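PDB 5F8V: aminotransferase, class V family protein from Trichomonas vaginalis, which probably catalyses the pyridoxal-phosphate-dependent transamination between O-phospho-L-serine and 2-oxoglutarate, giving 3-phosphooxypyruvate and L-glutamate in serine biosynthesis. Local coordinates for residues I85-I90 and K113-P118; K94-L99 and A148-Y153; S124-P129 and D140-S145. One frame throughout, in Å; residues are numbered along the deposited sequence.

Interaction 1 of 3, residues I85-I90 and K113-P118; sequences IPFNFI and KRLAFP
P86, F87 and I90 meet L115 and F117 from a helical turn in which I85 O is gripped by two amides: F89 N bonds to it at 2.9 Å, and N88 N makes a weak bond to it at 3.2 Å. Between the segments everything is apolar. F117 comes in edge-first, with its CZ 3.5 Å from F87 CD1, above one face of the F87 ring and offset toward the rim. The ring planes stand at 87° and the centroids 4.9 Å apart, a T-shaped pair.

The contact joins the C-terminal ends of helices 78-89 and 103-115 and the residues just after them; the two helices flank strand 95-98 in the chain and pack on the same face of the mixed sheet of this aminotransferase. A116, with positive phi (55°), breaks the second helix just before F117.

Further back on the F117 ring, CE1 sits 3.8 Å from P86 CB, while I90 CD1 approaches F117 CD1 at 3.6 Å; an extended chi2 of 169° carries that methyl outward. L115 CD1 reaches P86 CG at 4.0 Å, the two side chains crossing at about a right angle. F226 of the second subunit packs on F87 and meets the ring of F117.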
ATOM      1  N   ILE A  85       3.683  -8.569  13.026  1.00 14.86           N
ATOM      2  CA  ILE A  85       4.422  -8.509  14.292  1.00 14.92           C
ATOM      3  C   ILE A  85       4.665  -9.909  14.904  1.00 15.09           C
ATOM      4  O   ILE A  85       5.826 -10.281  15.123  1.00 15.09           O
ATOM      5  CB  ILE A  85       3.765  -7.527  15.315  1.00 15.02           C
ATOM      6  CG1 ILE A  85       3.914  -6.054  14.865  1.00 15.13           C
ATOM      7  CG2 ILE A  85       4.328  -7.717  16.723  1.00 14.86           C
ATOM      8  CD1 ILE A  85       5.328  -5.521  14.697  1.00 15.25           C
ATOM      9  N   PRO A  86       3.594 -10.689  15.174  1.00 15.13           N
ATOM     10  CA  PRO A  86       3.840 -12.019  15.736  1.00 15.09           C
ATOM     11  C   PRO A  86       4.579 -12.985  14.802  1.00 14.92           C
ATOM     12  O   PRO A  86       5.427 -13.736  15.282  1.00 15.05           O
ATOM     13  CB  PRO A  86       2.433 -12.534  16.089  1.00 15.17           C
ATOM     14  CG  PRO A  86       1.490 -11.687  15.306  1.00 14.94           C
ATOM     15  CD  PRO A  86       2.161 -10.356  15.187  1.00 15.10           C
ATOM     16  N   PHE A  87       4.281 -12.965  13.502  1.00 14.80           N
ATOM     17  CA  PHE A  87       5.053 -13.750  12.522  1.00 14.49           C
ATOM     18  C   PHE A  87       6.553 -13.525  12.695  1.00 14.65           C
ATOM     19  O   PHE A  87       7.321 -14.488  12.711  1.00 14.33           O
ATOM     20  CB  PHE A  87       4.681 -13.411  11.073  1.00 14.65           C
ATOM     21  CG  PHE A  87       3.513 -14.176  10.545  1.00 15.08           C
ATOM     22  CD1 PHE A  87       3.604 -15.554  10.335  1.00 15.00           C
ATOM     23  CD2 PHE A  87       2.312 -13.529  10.243  1.00 15.17           C
ATOM     24  CE1 PHE A  87       2.523 -16.265   9.854  1.00 14.95           C
ATOM     25  CE2 PHE A  87       1.230 -14.244   9.757  1.00 15.13           C
ATOM     26  CZ  PHE A  87       1.337 -15.612   9.558  1.00 15.14           C
ATOM     27  N   ASN A  88       6.936 -12.255  12.866  1.00 14.50           N
ATOM     28  CA  ASN A  88       8.336 -11.827  12.897  1.00 14.56           C
ATOM     29  C   ASN A  88       9.054 -11.912  14.245  1.00 15.07           C
ATOM     30  O   ASN A  88      10.272 -12.092  14.267  1.00 14.69           O
ATOM     31  CB  ASN A  88       8.456 -10.380  12.370  1.00 14.31           C
ATOM     32  CG  ASN A  88       8.424 -10.300  10.854  1.00 14.47           C
ATOM     33  OD1 ASN A  88       9.458 -10.437  10.196  1.00 14.69           O
ATOM     34  ND2 ASN A  88       7.243 -10.048  10.288  1.00 14.22           N
ATOM     35  N   PHE A  89       8.330 -11.752  15.357  1.00 15.51           N
ATOM     36  CA  PHE A  89       8.973 -11.501  16.662  1.00 15.88           C
ATOM     37  C   PHE A  89       8.628 -12.437  17.826  1.00 16.09           C
ATOM     38  O   PHE A  89       9.169 -12.258  18.923  1.00 15.91           O
ATOM     39  CB  PHE A  89       8.709 -10.054  17.109  1.00 16.08           C
ATOM     40  CG  PHE A  89       9.191  -9.013  16.141  1.00 16.18           C
ATOM     41  CD1 PHE A  89      10.533  -8.958  15.757  1.00 16.27           C
ATOM     42  CD2 PHE A  89       8.312  -8.056  15.629  1.00 16.11           C
ATOM     43  CE1 PHE A  89      10.974  -7.989  14.869  1.00 15.79           C
ATOM     44  CE2 PHE A  89       8.753  -7.089  14.747  1.00 15.98           C
ATOM     45  CZ  PHE A  89      10.086  -7.057  14.369  1.00 15.92           C
ATOM     46  N   ILE A  90       7.741 -13.409  17.623  1.00 16.59           N
ATOM     47  CA  ILE A  90       7.532 -14.451  18.634  1.00 17.16           C
ATOM     48  C   ILE A  90       8.837 -15.232  18.847  1.00 17.88           C
ATOM     49  O   ILE A  90       9.213 -15.522  19.978  1.00 17.58           O
ATOM     50  CB  ILE A  90       6.377 -15.412  18.255  1.00 17.30           C
ATOM     51  CG1 ILE A  90       5.035 -14.682  18.407  1.00 17.30           C
ATOM     52  CG2 ILE A  90       6.388 -16.671  19.130  1.00 17.48           C
ATOM     53  CD1 ILE A  90       3.855 -15.425  17.823  1.00 17.49           C
ATOM     54  N   LYS A 113      -4.283 -13.315  18.663  1.00 19.51           N
ATOM     55  CA  LYS A 113      -5.097 -14.407  19.223  1.00 21.15           C
ATOM     56  C   LYS A 113      -5.734 -15.223  18.097  1.00 21.43           C
ATOM     57  O   LYS A 113      -5.668 -16.457  18.105  1.00 21.87           O
ATOM     58  CB  LYS A 113      -6.165 -13.868  20.188  1.00 22.37           C
ATOM     59  CG  LYS A 113      -6.590 -14.852  21.271  1.00 24.59           C
ATOM     60  CD  LYS A 113      -7.227 -14.135  22.462  1.00 25.74           C
ATOM     61  CE  LYS A 113      -7.161 -14.952  23.745  1.00 27.17           C
ATOM     62  NZ  LYS A 113      -5.777 -15.137  24.284  1.00 27.93           N
ATOM     63  N   ARG A 114      -6.298 -14.527  17.112  1.00 20.85           N
ATOM     64  CA  ARG A 114      -6.912 -15.171  15.951  1.00 21.86           C
ATOM     65  C   ARG A 114      -5.935 -16.066  15.180  1.00 22.29           C
ATOM     66  O   ARG A 114      -6.261 -17.215  14.878  1.00 22.52           O
ATOM     67  CB  ARG A 114      -7.496 -14.114  15.008  1.00 22.23           C
ATOM     68  CG  ARG A 114      -8.268 -14.681  13.830  1.00 22.95           C
ATOM     69  CD  ARG A 114      -8.488 -13.647  12.731  1.00 23.10           C
ATOM     70  NE  ARG A 114      -8.383 -14.281  11.409  1.00 23.62           N
ATOM     71  CZ  ARG A 114      -7.304 -14.294  10.616  1.00 22.93           C
ATOM     72  NH1 ARG A 114      -6.161 -13.683  10.948  1.00 22.29           N
ATOM     73  NH2 ARG A 114      -7.378 -14.929   9.452  1.00 22.70           N
ATOM     74  N   LEU A 115      -4.751 -15.536  14.855  1.00 22.08           N
ATOM     75  CA  LEU A 115      -3.738 -16.306  14.126  1.00 22.41           C
ATOM     76  C   LEU A 115      -3.373 -17.626  14.829  1.00 22.76           C
ATOM     77  O   LEU A 115      -3.085 -18.610  14.160  1.00 23.84           O
ATOM     78  CB  LEU A 115      -2.475 -15.470  13.887  1.00 22.32           C
ATOM     79  CG  LEU A 115      -2.595 -14.292  12.910  1.00 22.01           C
ATOM     80  CD1 LEU A 115      -1.375 -13.394  13.025  1.00 22.30           C
ATOM     81  CD2 LEU A 115      -2.783 -14.751  11.473  1.00 21.95           C
ATOM     82  N   ALA A 116      -3.376 -17.623  16.164  1.00 22.20           N
ATOM     83  CA  ALA A 116      -3.236 -18.831  16.984  1.00 22.42           C
ATOM     84  C   ALA A 116      -1.987 -19.646  16.645  1.00 22.13           C
ATOM     85  O   ALA A 116      -2.082 -20.769  16.158  1.00 22.16           O
ATOM     86  CB  ALA A 116      -4.495 -19.697  16.882  1.00 22.53           C
ATOM     87  N   PHE A 117      -0.816 -19.066  16.894  1.00 21.36           N
ATOM     88  CA  PHE A 117       0.440 -19.776  16.682  1.00 21.60           C
ATOM     89  C   PHE A 117       0.560 -20.871  17.751  1.00 20.98           C
ATOM     90  O   PHE A 117       0.525 -20.552  18.933  1.00 19.69           O
ATOM     91  CB  PHE A 117       1.628 -18.812  16.727  1.00 22.08           C
ATOM     92  CG  PHE A 117       1.715 -17.903  15.527  1.00 22.43           C
ATOM     93  CD1 PHE A 117       1.244 -16.592  15.587  1.00 22.81           C
ATOM     94  CD2 PHE A 117       2.260 -18.359  14.331  1.00 23.06           C
ATOM     95  CE1 PHE A 117       1.322 -15.752  14.481  1.00 22.70           C
ATOM     96  CE2 PHE A 117       2.338 -17.522  13.218  1.00 23.11           C
ATOM     97  CZ  PHE A 117       1.874 -16.213  13.300  1.00 22.78           C
ATOM     98  N   PRO A 118       0.652 -22.161  17.341  1.00 21.13           N
ATOM     99  CA  PRO A 118       0.700 -23.258  18.317  1.00 21.55           C
ATOM    100  C   PRO A 118       1.740 -23.040  19.407  1.00 21.82           C
ATOM    101  O   PRO A 118       2.872 -22.636  19.110  1.00 22.00           O
ATOM    102  CB  PRO A 118       1.082 -24.470  17.458  1.00 21.65           C
ATOM    103  CG  PRO A 118       0.478 -24.175  16.140  1.00 21.39           C
ATOM    104  CD  PRO A 118       0.645 -22.686  15.961  1.00 21.48           C
TER

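Interaction 2 of 3, residues K94-L99 and A148-Y153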
ATOM      1  N   LYS A  94       7.347 -18.741  24.265  1.00 22.64           N
ATOM      2  CA  LYS A  94       6.078 -19.427  24.502  1.00 23.60           C
ATOM      3  C   LYS A  94       4.931 -18.472  24.852  1.00 23.05           C
ATOM      4  O   LYS A  94       3.798 -18.921  25.052  1.00 21.92           O
ATOM      5  CB  LYS A  94       6.250 -20.483  25.604  1.00 25.32           C
ATOM      6  CG  LYS A  94       7.331 -21.530  25.328  1.00 27.28           C
ATOM      7  CD  LYS A  94       7.108 -22.265  24.010  1.00 29.20           C
ATOM      8  CE  LYS A  94       8.060 -23.443  23.808  1.00 31.34           C
ATOM      9  NZ  LYS A  94       9.311 -23.048  23.103  1.00 31.97           N
ATOM     10  N   ALA A  95       5.213 -17.168  24.915  1.00 22.30           N
ATOM     11  CA  ALA A  95       4.193 -16.180  25.258  1.00 21.99           C
ATOM     12  C   ALA A  95       4.414 -14.831  24.583  1.00 21.12           C
ATOM     13  O   ALA A  95       5.527 -14.508  24.169  1.00 20.95           O
ATOM     14  CB  ALA A  95       4.127 -16.002  26.771  1.00 22.32           C
ATOM     15  N   VAL A  96       3.324 -14.069  24.462  1.00 19.73           N
ATOM     16  CA  VAL A  96       3.373 -12.667  24.053  1.00 19.03           C
ATOM     17  C   VAL A  96       2.435 -11.848  24.934  1.00 18.88           C
ATOM     18  O   VAL A  96       1.345 -12.313  25.288  1.00 18.37           O
ATOM     19  CB  VAL A  96       2.995 -12.459  22.569  1.00 18.48           C
ATOM     20  CG1 VAL A  96       4.088 -13.000  21.661  1.00 17.88           C
ATOM     21  CG2 VAL A  96       1.630 -13.073  22.239  1.00 18.50           C
ATOM     22  N   ASP A  97       2.866 -10.634  25.281  1.00 18.47           N
ATOM     23  CA  ASP A  97       2.080  -9.736  26.128  1.00 17.91           C
ATOM     24  C   ASP A  97       1.529  -8.545  25.333  1.00 17.50           C
ATOM     25  O   ASP A  97       2.277  -7.852  24.621  1.00 17.32           O
ATOM     26  CB  ASP A  97       2.915  -9.265  27.325  1.00 18.06           C
ATOM     27  CG  ASP A  97       2.982 -10.315  28.464  1.00 18.43           C
ATOM     28  OD1 ASP A  97       2.087 -11.181  28.563  1.00 18.22           O
ATOM     29  OD2 ASP A  97       3.929 -10.273  29.280  1.00 18.42           O
ATOM     30  N   TYR A  98       0.216  -8.337  25.466  1.00 16.44           N
ATOM     31  CA  TYR A  98      -0.510  -7.217  24.860  1.00 16.20           C
ATOM     32  C   TYR A  98      -1.186  -6.408  25.962  1.00 16.41           C
ATOM     33  O   TYR A  98      -1.962  -6.957  26.739  1.00 16.46           O
ATOM     34  CB  TYR A  98      -1.556  -7.749  23.872  1.00 15.60           C
ATOM     35  CG  TYR A  98      -0.955  -8.181  22.551  1.00 15.10           C
ATOM     36  CD1 TYR A  98      -0.993  -7.338  21.446  1.00 14.90           C
ATOM     37  CD2 TYR A  98      -0.322  -9.419  22.412  1.00 15.15           C
ATOM     38  CE1 TYR A  98      -0.433  -7.706  20.240  1.00 15.17           C
ATOM     39  CE2 TYR A  98       0.249  -9.800  21.198  1.00 15.08           C
ATOM     40  CZ  TYR A  98       0.188  -8.938  20.117  1.00 14.95           C
ATOM     41  OH  TYR A  98       0.737  -9.275  18.912  1.00 15.02           O
ATOM     42  N   LEU A  99      -0.859  -5.119  26.059  1.00 16.72           N
ATOM     43  CA  LEU A  99      -1.587  -4.205  26.944  1.00 16.65           C
ATOM     44  C   LEU A  99      -2.630  -3.500  26.086  1.00 16.63           C
ATOM     45  O   LEU A  99      -2.281  -2.762  25.160  1.00 16.47           O
ATOM     46  CB  LEU A  99      -0.656  -3.191  27.601  1.00 16.52           C
ATOM     47  CG  LEU A  99      -1.340  -2.098  28.446  1.00 16.47           C
ATOM     48  CD1 LEU A  99      -1.847  -2.644  29.763  1.00 16.41           C
ATOM     49  CD2 LEU A  99      -0.408  -0.918  28.681  1.00 16.37           C
ATOM     50  N   ALA A 148       7.911 -14.003  27.749  1.00 22.54           N
ATOM     51  CA  ALA A 148       7.257 -13.130  26.767  1.00 20.63           C
ATOM     52  C   ALA A 148       8.229 -12.675  25.676  1.00 19.06           C
ATOM     53  O   ALA A 148       9.311 -12.182  25.968  1.00 18.45           O
ATOM     54  CB  ALA A 148       6.628 -11.931  27.456  1.00 20.71           C
ATOM     55  N   ALA A 149       7.825 -12.849  24.420  1.00 18.01           N
ATOM     56  CA  ALA A 149       8.629 -12.452  23.269  1.00 17.31           C
ATOM     57  C   ALA A 149       8.706 -10.931  23.147  1.00 17.26           C
ATOM     58  O   ALA A 149       9.707 -10.381  22.657  1.00 16.88           O
ATOM     59  CB  ALA A 149       8.053 -13.049  21.988  1.00 17.62           C
ATOM     60  N   TYR A 150       7.633 -10.268  23.572  1.00 16.69           N
ATOM     61  CA  TYR A 150       7.548  -8.820  23.547  1.00 16.06           C
ATOM     62  C   TYR A 150       6.377  -8.337  24.401  1.00 15.98           C
ATOM     63  O   TYR A 150       5.544  -9.141  24.855  1.00 15.53           O
ATOM     64  CB  TYR A 150       7.416  -8.311  22.096  1.00 16.07           C
ATOM     65  CG  TYR A 150       6.287  -8.919  21.273  1.00 15.97           C
ATOM     66  CD1 TYR A 150       6.550  -9.851  20.266  1.00 16.17           C
ATOM     67  CD2 TYR A 150       4.959  -8.527  21.466  1.00 15.91           C
ATOM     68  CE1 TYR A 150       5.523 -10.399  19.499  1.00 16.09           C
ATOM     69  CE2 TYR A 150       3.927  -9.066  20.713  1.00 16.06           C
ATOM     70  CZ  TYR A 150       4.212  -9.994  19.727  1.00 16.13           C
ATOM     71  OH  TYR A 150       3.185 -10.517  18.987  1.00 16.15           O
ATOM     72  N   PHE A 151       6.351  -7.026  24.625  1.00 15.42           N
ATOM     73  CA  PHE A 151       5.264  -6.321  25.286  1.00 14.99           C
ATOM     74  C   PHE A 151       4.704  -5.348  24.247  1.00 14.75           C
ATOM     75  O   PHE A 151       5.368  -4.376  23.886  1.00 14.79           O
ATOM     76  CB  PHE A 151       5.782  -5.565  26.510  1.00 14.79           C
ATOM     77  CG  PHE A 151       4.716  -4.840  27.282  1.00 14.69           C
ATOM     78  CD1 PHE A 151       4.127  -5.424  28.400  1.00 15.02           C
ATOM     79  CD2 PHE A 151       4.307  -3.562  26.901  1.00 14.40           C
ATOM     80  CE1 PHE A 151       3.154  -4.750  29.121  1.00 14.84           C
ATOM     81  CE2 PHE A 151       3.333  -2.888  27.608  1.00 14.41           C
ATOM     82  CZ  PHE A 151       2.753  -3.482  28.725  1.00 14.73           C
ATOM     83  N   TYR A 152       3.503  -5.633  23.754  1.00 14.18           N
ATOM     84  CA  TYR A 152       2.874  -4.823  22.712  1.00 13.80           C
ATOM     85  C   TYR A 152       1.931  -3.810  23.337  1.00 13.28           C
ATOM     86  O   TYR A 152       1.172  -4.151  24.247  1.00 13.27           O
ATOM     87  CB  TYR A 152       2.101  -5.710  21.735  1.00 13.63           C
ATOM     88  CG  TYR A 152       1.451  -4.941  20.605  1.00 13.49           C
ATOM     89  CD1 TYR A 152       0.263  -4.224  20.803  1.00 13.38           C
ATOM     90  CD2 TYR A 152       2.023  -4.922  19.332  1.00 13.55           C
ATOM     91  CE1 TYR A 152      -0.321  -3.507  19.778  1.00 13.23           C
ATOM     92  CE2 TYR A 152       1.433  -4.216  18.298  1.00 13.19           C
ATOM     93  CZ  TYR A 152       0.266  -3.518  18.530  1.00 12.99           C
ATOM     94  OH  TYR A 152      -0.311  -2.820  17.516  1.00 12.90           O
ATOM     95  N   TYR A 153       1.966  -2.574  22.837  1.00 12.81           N
ATOM     96  CA  TYR A 153       1.002  -1.542  23.254  1.00 12.39           C
ATOM     97  C   TYR A 153       0.865  -0.411  22.253  1.00 12.10           C
ATOM     98  O   TYR A 153       1.710  -0.234  21.383  1.00 12.00           O
ATOM     99  CB  TYR A 153       1.359  -0.973  24.629  1.00 12.48           C
ATOM    100  CG  TYR A 153       2.362   0.165  24.646  1.00 12.37           C
ATOM    101  CD1 TYR A 153       3.726  -0.075  24.513  1.00 12.37           C
ATOM    102  CD2 TYR A 153       1.945   1.481  24.835  1.00 12.53           C
ATOM    103  CE1 TYR A 153       4.651   0.970  24.547  1.00 12.37           C
ATOM    104  CE2 TYR A 153       2.857   2.521  24.879  1.00 12.73           C
ATOM    105  CZ  TYR A 153       4.216   2.259  24.732  1.00 12.58           C
ATOM    106  OH  TYR A 153       5.106   3.303  24.782  1.00 12.49           O
TER
HETATM  107  O   HOH W   1       6.114  -8.636  28.041  1.00 17.65           O
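Y98, Y150 and Y152 form an aromatic cluster on one face of the strand pair, with V96 at its side. Y152 CB lies over one face of the Y98 ring, and Y98 CE1 in turn sits over the Y152 ring, 3.4 Å from Y152 CG; the planes differ by 30° and the rings are slid so far apart that they barely overlap. Y150 CG lies between the backbone N and the carbonyl carbon (chi1 53°), which starts the side chain toward V96 and Y98. Its ring turns an edge toward the face of Y98 in an offset edge-to-face pair. V96 CG1 covers one face of Y150, 3.6 Å from Y150 CZ, a CH-pi contact. Within the cluster Y150 OH donates to Y98 OH at 2.7 Å. Helices 78-89 and 103-115 cover this face of the sheet. On the other face F151 CZ packs at 3.6 Å on L99 CB, the two side chains crossing obliquely.

Strands 95-98 and 150-153 run parallel within the seven-stranded mixed sheet. Y152 N bonds D97 O at 2.7 Å and 175°, and L99 N returns to Y152 O at 2.9 Å. A149 N still reaches A95 O at 2.8 Å, but the register slips by one before D97 N meets Y150 O: a beta bulge.

D97 makes the polar edge. Its OD1 bonds S145 OG and N123 ND2, while a water donates to D97 OD2 at 3.0 Å. With several partners around it, the buried carboxylate is probably stabilised as the charged form, whereas Y150 OH spends its proton on Y98 OH inside an otherwise apolar cluster.

Interaction 3 of 3, residues S124-P129 and D140-S145; sequences SVAGNP and DTWKLS
This is a loop-to-loop contact, partly buried, in which V125 and A126 meet W142, K143 and L144 within the long connection from strand 121-124 to strand 148-154. One direct backbone bond joins the two sides. K143 N donates to V125 O at 3.0 Å, almost straight at 177°. The same oxygen also receives a water, at 3.3 Å, whose other hydrogen goes to T141 O at 2.9 Å, so V125 O is held both directly and through solvent. K143 bends at chi2, and its NZ comes back to T141 O in a weak bond of 3.5 Å.

Beside this polar seam V125 supplies the apolar grip. Its CG1, anti to the backbone N (chi1 164°), presses against W142 CB at 3.3 Å, a tight fit, and lies 3.6 Å from W142 CG at the root of the indole. L144 CD2 reaches the same methyl at 3.9 Å and comes almost as near to the other one, V125 CG2. A126 CB makes a looser approach to W142 CD1 at 4.3 Å.

The indole is fixed from outside as well: W142 NE1 bonds P137 O, and the ring meets that of F151 with the planes about 20° apart. K143 O takes N123 ND2, while V125 is backbone-bonded to Y98.

Strand 95-98 lies between the two strands being joined, so the chain must pass over it. It does so on the face carrying D97 and F151, opposite helices 78-89 and 103-115, as an irregular crossover between parallel strands at the outer border of the mixed sheet in this class-V aminotransferase.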
ATOM      1  N   SER A 124      -3.477 -10.967  27.510  1.00 19.07           N
ATOM      2  CA  SER A 124      -3.887  -9.590  27.753  1.00 19.91           C
ATOM      3  C   SER A 124      -3.452  -9.193  29.171  1.00 20.19           C
ATOM      4  O   SER A 124      -3.898  -9.797  30.144  1.00 20.71           O
ATOM      5  CB  SER A 124      -5.396  -9.441  27.594  1.00 19.97           C
ATOM      6  OG  SER A 124      -5.789  -8.100  27.822  1.00 20.79           O
ATOM      7  N   VAL A 125      -2.601  -8.172  29.258  1.00 20.24           N
ATOM      8  CA  VAL A 125      -1.865  -7.794  30.484  1.00 20.85           C
ATOM      9  C   VAL A 125      -2.740  -7.197  31.598  1.00 21.03           C
ATOM     10  O   VAL A 125      -2.506  -7.472  32.790  1.00 20.33           O
ATOM     11  CB  VAL A 125      -0.715  -6.806  30.122  1.00 21.18           C
ATOM     12  CG1 VAL A 125      -0.170  -6.067  31.329  1.00 21.60           C
ATOM     13  CG2 VAL A 125       0.413  -7.545  29.417  1.00 21.02           C
ATOM     14  N   ALA A 126      -3.710  -6.370  31.209  1.00 20.99           N
ATOM     15  CA  ALA A 126      -4.624  -5.709  32.146  1.00 22.15           C
ATOM     16  C   ALA A 126      -6.088  -6.033  31.836  1.00 23.23           C
ATOM     17  O   ALA A 126      -6.986  -5.296  32.249  1.00 23.43           O
ATOM     18  CB  ALA A 126      -4.400  -4.198  32.114  1.00 22.15           C
ATOM     19  N   GLY A 127      -6.327  -7.136  31.127  1.00 24.07           N
ATOM     20  CA  GLY A 127      -7.672  -7.505  30.685  1.00 25.91           C
ATOM     21  C   GLY A 127      -8.169  -6.639  29.545  1.00 26.87           C
ATOM     22  O   GLY A 127      -7.520  -5.661  29.156  1.00 26.94           O
ATOM     23  N   ASN A 128      -9.323  -7.007  28.995  1.00 28.78           N
ATOM     24  CA  ASN A 128      -9.944  -6.212  27.939  1.00 29.66           C
ATOM     25  C   ASN A 128     -10.368  -4.859  28.517  1.00 28.17           C
ATOM     26  O   ASN A 128     -10.851  -4.798  29.645  1.00 27.67           O
ATOM     27  CB  ASN A 128     -11.135  -6.955  27.313  1.00 31.60           C
ATOM     28  CG  ASN A 128     -10.712  -8.187  26.514  1.00 33.10           C
ATOM     29  OD1 ASN A 128      -9.524  -8.419  26.262  1.00 35.25           O
ATOM     30  ND2 ASN A 128     -11.690  -8.986  26.110  1.00 33.97           N
ATOM     31  N   PRO A 129     -10.148  -3.763  27.767  1.00 27.84           N
ATOM     32  CA  PRO A 129     -10.466  -2.453  28.329  1.00 27.84           C
ATOM     33  C   PRO A 129     -11.980  -2.256  28.474  1.00 28.33           C
ATOM     34  O   PRO A 129     -12.749  -2.878  27.731  1.00 26.08           O
ATOM     35  CB  PRO A 129      -9.902  -1.485  27.290  1.00 27.92           C
ATOM     36  CG  PRO A 129     -10.022  -2.226  26.008  1.00 27.90           C
ATOM     37  CD  PRO A 129      -9.741  -3.665  26.354  1.00 27.48           C
ATOM     38  N   ASP A 140       1.211  -1.630  38.482  1.00 24.20           N
ATOM     39  CA  ASP A 140       1.322  -2.705  39.471  1.00 24.62           C
ATOM     40  C   ASP A 140       0.221  -3.775  39.382  1.00 24.04           C
ATOM     41  O   ASP A 140       0.330  -4.799  40.053  1.00 23.51           O
ATOM     42  CB  ASP A 140       1.370  -2.122  40.896  1.00 25.15           C
ATOM     43  CG  ASP A 140       2.519  -1.142  41.098  1.00 25.78           C
ATOM     44  OD1 ASP A 140       3.659  -1.442  40.695  1.00 27.34           O
ATOM     45  OD2 ASP A 140       2.288  -0.065  41.683  1.00 27.16           O
ATOM     46  N   THR A 141      -0.829  -3.543  38.587  1.00 22.58           N
ATOM     47  CA  THR A 141      -1.872  -4.556  38.337  1.00 22.00           C
ATOM     48  C   THR A 141      -1.601  -5.408  37.100  1.00 22.13           C
ATOM     49  O   THR A 141      -2.311  -6.389  36.859  1.00 21.96           O
ATOM     50  CB  THR A 141      -3.262  -3.906  38.130  1.00 22.05           C
ATOM     51  OG1 THR A 141      -3.242  -3.083  36.956  1.00 21.63           O
ATOM     52  CG2 THR A 141      -3.650  -3.065  39.330  1.00 22.31           C
ATOM     53  N   TRP A 142      -0.601  -5.019  36.309  1.00 22.22           N
ATOM     54  CA  TRP A 142      -0.252  -5.725  35.083  1.00 23.39           C
ATOM     55  C   TRP A 142       0.261  -7.122  35.426  1.00 24.62           C
ATOM     56  O   TRP A 142       1.104  -7.275  36.316  1.00 23.61           O
ATOM     57  CB  TRP A 142       0.834  -4.963  34.309  1.00 23.32           C
ATOM     58  CG  TRP A 142       0.427  -3.590  33.802  1.00 23.19           C
ATOM     59  CD1 TRP A 142      -0.743  -2.924  34.054  1.00 22.77           C
ATOM     60  CD2 TRP A 142       1.221  -2.707  32.999  1.00 23.33           C
ATOM     61  NE1 TRP A 142      -0.727  -1.690  33.453  1.00 22.88           N
ATOM     62  CE2 TRP A 142       0.462  -1.531  32.793  1.00 22.83           C
ATOM     63  CE3 TRP A 142       2.491  -2.805  32.414  1.00 23.26           C
ATOM     64  CZ2 TRP A 142       0.936  -0.454  32.044  1.00 23.05           C
ATOM     65  CZ3 TRP A 142       2.969  -1.732  31.670  1.00 23.22           C
ATOM     66  CH2 TRP A 142       2.191  -0.566  31.494  1.00 23.60           C
ATOM     67  N   LYS A 143      -0.266  -8.125  34.720  1.00 25.98           N
ATOM     68  CA  LYS A 143       0.154  -9.518  34.862  1.00 27.62           C
ATOM     69  C   LYS A 143       0.952  -9.905  33.620  1.00 28.22           C
ATOM     70  O   LYS A 143       0.375 -10.198  32.572  1.00 29.02           O
ATOM     71  CB  LYS A 143      -1.067 -10.437  35.052  1.00 29.11           C
ATOM     72  CG  LYS A 143      -1.436 -10.720  36.510  1.00 30.69           C
ATOM     73  CD  LYS A 143      -1.684  -9.451  37.315  1.00 32.22           C
ATOM     74  CE  LYS A 143      -1.927  -9.746  38.783  1.00 33.97           C
ATOM     75  NZ  LYS A 143      -1.989  -8.491  39.590  1.00 34.92           N
ATOM     76  N   LEU A 144       2.279  -9.877  33.743  1.00 28.43           N
ATOM     77  CA  LEU A 144       3.175 -10.185  32.628  1.00 28.40           C
ATOM     78  C   LEU A 144       3.440 -11.688  32.549  1.00 28.21           C
ATOM     79  O   LEU A 144       3.329 -12.399  33.547  1.00 28.00           O
ATOM     80  CB  LEU A 144       4.500  -9.424  32.767  1.00 28.71           C
ATOM     81  CG  LEU A 144       4.447  -7.927  33.092  1.00 28.71           C
ATOM     82  CD1 LEU A 144       5.838  -7.327  32.939  1.00 28.98           C
ATOM     83  CD2 LEU A 144       3.436  -7.177  32.235  1.00 28.03           C
ATOM     84  N   SER A 145       3.799 -12.152  31.355  1.00 27.99           N
ATOM     85  CA  SER A 145       4.058 -13.568  31.093  1.00 27.95           C
ATOM     86  C   SER A 145       5.535 -13.872  31.294  1.00 28.51           C
ATOM     87  O   SER A 145       6.386 -13.006  31.087  1.00 27.74           O
ATOM     88  CB  SER A 145       3.644 -13.927  29.670  1.00 27.55           C
ATOM     89  OG  SER A 145       2.254 -13.741  29.497  1.00 27.06           O
TER
HETATM   90  O   HOH W   2      -4.540  -7.522  35.334  1.00 31.00           O

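Interaction 2 lies in the sheet itself; interaction 1 lies on one face of it, and interaction 3 starts at the sheet edge and crosses the other. Interaction 1 joins the ends of helices on the side of the tyrosine cluster; P86 and I85 touch Y150, so the two buried contacts share an apolar layer. Interaction 3 meets interaction 2 through a probable bond between Y98 O and V125 N and through L144 packing on D97. Chemistry follows position: purely apolar between helices at the dimer interface, backbone bonding plus aromatic rings in the sheet, and a single direct backbone bond plus a water bridge toward the surface. Interactions 1 and 3 do not touch, their nearest atoms being about 6 Å apart.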